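Local coordinates for MccB protein (Escherichia coli, PDB 6OM4), which probably activates the C-terminus of its N-formylated peptide precursor with ATP, as an E1-like adenylating enzyme, in the biosynthesis of the antibiotic microcin C7, at residues P252-C257 with L317-R322. Residues are numbered along the deposited sequence; the frame is centred on the assembly and turned at random.
Sequences PGKTGC and LSLNKR. With ZN (zinc ion), chain E.
Asn320 reaches from a type II beta turn, Ser318 to Lys321, to the loop of Thr255 and Gly256, just before the first cysteine of a Cys4 zinc site. The turn leads into strand 321-326 of the mixed sheet in the ThiF, E1-like fold; the loop follows the neighbouring antiparallel strand 243-250. Asn320 holds the third position of the turn, where a type II turn has positive phi. Its CB carries CG anti to its own carbonyl carbon (chi1 -62°), and CG packs 3.9 Å from Thr255 CB. At the tip the two branches part. OD1 accepts the Gly256 N-H at 2.9 Å. The donor lies nearly in line with the C=O bond (163° at OD1), and the same oxygen lies 3.2 Å from Thr255 CA. ND2 instead donates to a water at 2.8 Å, which in turn donates to Lys254 O. A second water accepts from Asn320 N and donates to Gly256 O, so the asparagine is tied to the loop by one direct bond and two water bridges. Beside this polar link, Thr255 CG2 presses on the leucine before the asparagine, 3.8 Å from Leu319 CG; the two side chains cross at about a right angle. The Thr255 hydroxyl is held mainly from its own loop: OG1 lies between the backbone N and the carbonyl carbon (chi1 63°), donates to Gly256 O and is also hydrogen-bonded to Val251 N, with a weak bond to Leu249 O. The exposed Lys254 chain, bent at its far end, brings NZ 4.0 Å from Leu319 CD2. Cys257 turns its CB away from the turn; its SG binds zinc at 2.2 Å, together with Cys260, Cys343 and Cys346.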
loop_
_atom_site.group_PDB
_atom_site.type_symbol
_atom_site.label_atom_id
_atom_site.label_comp_id
_atom_site.label_asym_id
_atom_site.label_seq_id
_atom_site.Cartn_x
_atom_site.Cartn_y
_atom_site.Cartn_z
ATOM N N PRO A 252 -7.331 11.783 -9.480
ATOM C CA PRO A 252 -8.090 12.783 -10.242
ATOM C C PRO A 252 -8.860 12.199 -11.428
ATOM O O PRO A 252 -8.284 11.471 -12.251
ATOM C CB PRO A 252 -6.989 13.701 -10.756
ATOM C CG PRO A 252 -6.031 13.734 -9.597
ATOM C CD PRO A 252 -5.986 12.296 -9.138
ATOM N N GLY A 253 -10.167 12.465 -11.441
ATOM C CA GLY A 253 -11.042 12.120 -12.545
ATOM C C GLY A 253 -11.421 10.662 -12.624
ATOM O O GLY A 253 -12.115 10.286 -13.543
ATOM N N LYS A 254 -11.027 9.842 -11.637
ATOM C CA LYS A 254 -11.126 8.376 -11.693
ATOM C C LYS A 254 -11.853 7.826 -10.460
ATOM O O LYS A 254 -12.783 7.040 -10.569
ATOM C CB LYS A 254 -9.716 7.786 -11.803
ATOM C CG LYS A 254 -9.610 6.271 -11.772
ATOM C CD LYS A 254 -8.208 5.789 -12.108
ATOM C CE LYS A 254 -7.690 4.675 -11.233
ATOM N NZ LYS A 254 -8.271 3.368 -11.618
ATOM N N THR A 255 -11.386 8.174 -9.260
ATOM C CA THR A 255 -12.035 7.669 -8.094
ATOM C C THR A 255 -12.869 8.758 -7.424
ATOM O O THR A 255 -12.766 9.936 -7.769
ATOM C CB THR A 255 -11.030 7.149 -7.058
ATOM O OG1 THR A 255 -10.237 8.260 -6.653
ATOM C CG2 THR A 255 -10.169 6.034 -7.592
ATOM N N GLY A 256 -13.684 8.334 -6.449
ATOM C CA GLY A 256 -14.344 9.277 -5.568
ATOM C C GLY A 256 -13.346 10.032 -4.710
ATOM O O GLY A 256 -12.190 9.599 -4.545
ATOM N N CYS A 257 -13.787 11.181 -4.177
ATOM C CA CYS A 257 -13.013 11.913 -3.195
ATOM C C CYS A 257 -13.609 11.636 -1.802
ATOM O O CYS A 257 -14.594 10.919 -1.672
ATOM C CB CYS A 257 -12.950 13.406 -3.528
ATOM S SG CYS A 257 -14.414 14.328 -3.020
ATOM N N LEU A 317 -6.035 -1.609 -3.332
ATOM C CA LEU A 317 -7.271 -2.004 -2.673
ATOM C C LEU A 317 -8.178 -0.800 -2.381
ATOM O O LEU A 317 -9.425 -0.975 -2.380
ATOM C CB LEU A 317 -6.918 -2.710 -1.369
ATOM C CG LEU A 317 -6.935 -4.234 -1.346
ATOM C CD1 LEU A 317 -6.664 -4.887 -2.682
ATOM C CD2 LEU A 317 -6.023 -4.769 -0.254
ATOM N N SER A 318 -7.595 0.391 -2.117
ATOM C CA SER A 318 -8.364 1.499 -1.564
ATOM C C SER A 318 -8.872 2.474 -2.622
ATOM O O SER A 318 -9.340 3.540 -2.270
ATOM C CB SER A 318 -7.633 2.194 -0.448
ATOM O OG SER A 318 -6.487 2.884 -0.914
ATOM N N LEU A 319 -8.793 2.128 -3.916
ATOM C CA LEU A 319 -9.541 2.934 -4.906
ATOM C C LEU A 319 -11.025 2.937 -4.495
ATOM O O LEU A 319 -11.642 1.855 -4.367
ATOM C CB LEU A 319 -9.406 2.292 -6.292
ATOM C CG LEU A 319 -8.312 2.731 -7.257
ATOM C CD1 LEU A 319 -7.148 3.456 -6.656
ATOM C CD2 LEU A 319 -7.853 1.562 -8.097
ATOM N N ASN A 320 -11.616 4.121 -4.323
ATOM C CA ASN A 320 -13.072 4.259 -4.100
ATOM C C ASN A 320 -13.497 3.658 -2.756
ATOM O O ASN A 320 -14.684 3.350 -2.575
ATOM C CB ASN A 320 -13.882 3.591 -5.227
ATOM C CG ASN A 320 -13.611 4.220 -6.570
ATOM O OD1 ASN A 320 -13.826 5.424 -6.711
ATOM N ND2 ASN A 320 -13.139 3.423 -7.534
ATOM N N LYS A 321 -12.573 3.506 -1.788
ATOM C CA LYS A 321 -12.887 2.776 -0.552
ATOM C C LYS A 321 -12.075 3.348 0.621
ATOM O O LYS A 321 -10.927 3.653 0.476
ATOM C CB LYS A 321 -12.608 1.273 -0.700
ATOM C CG LYS A 321 -13.546 0.557 -1.670
ATOM C CD LYS A 321 -13.329 -0.915 -1.772
ATOM C CE LYS A 321 -14.045 -1.465 -2.988
ATOM N NZ LYS A 321 -14.166 -2.929 -2.882
ATOM N N ARG A 322 -12.705 3.444 1.789
ATOM C CA ARG A 322 -11.994 3.702 3.028
ATOM C C ARG A 322 -12.159 2.426 3.849
ATOM O O ARG A 322 -13.318 2.099 4.166
ATOM C CB ARG A 322 -12.609 4.896 3.744
ATOM C CG ARG A 322 -11.998 5.250 5.096
ATOM C CD ARG A 322 -12.413 6.654 5.503
ATOM N NE ARG A 322 -11.886 7.093 6.801
ATOM C CZ ARG A 322 -12.521 6.968 7.967
ATOM N NH1 ARG A 322 -13.762 6.505 8.001
ATOM N NH2 ARG A 322 -11.905 7.363 9.086
HETATM ZN ZN ZN E . -16.091 13.973 -4.475
HETATM O O HOH W 1 -12.929 4.269 -10.157
HETATM O O HOH W 2 -11.093 6.839 -3.754
#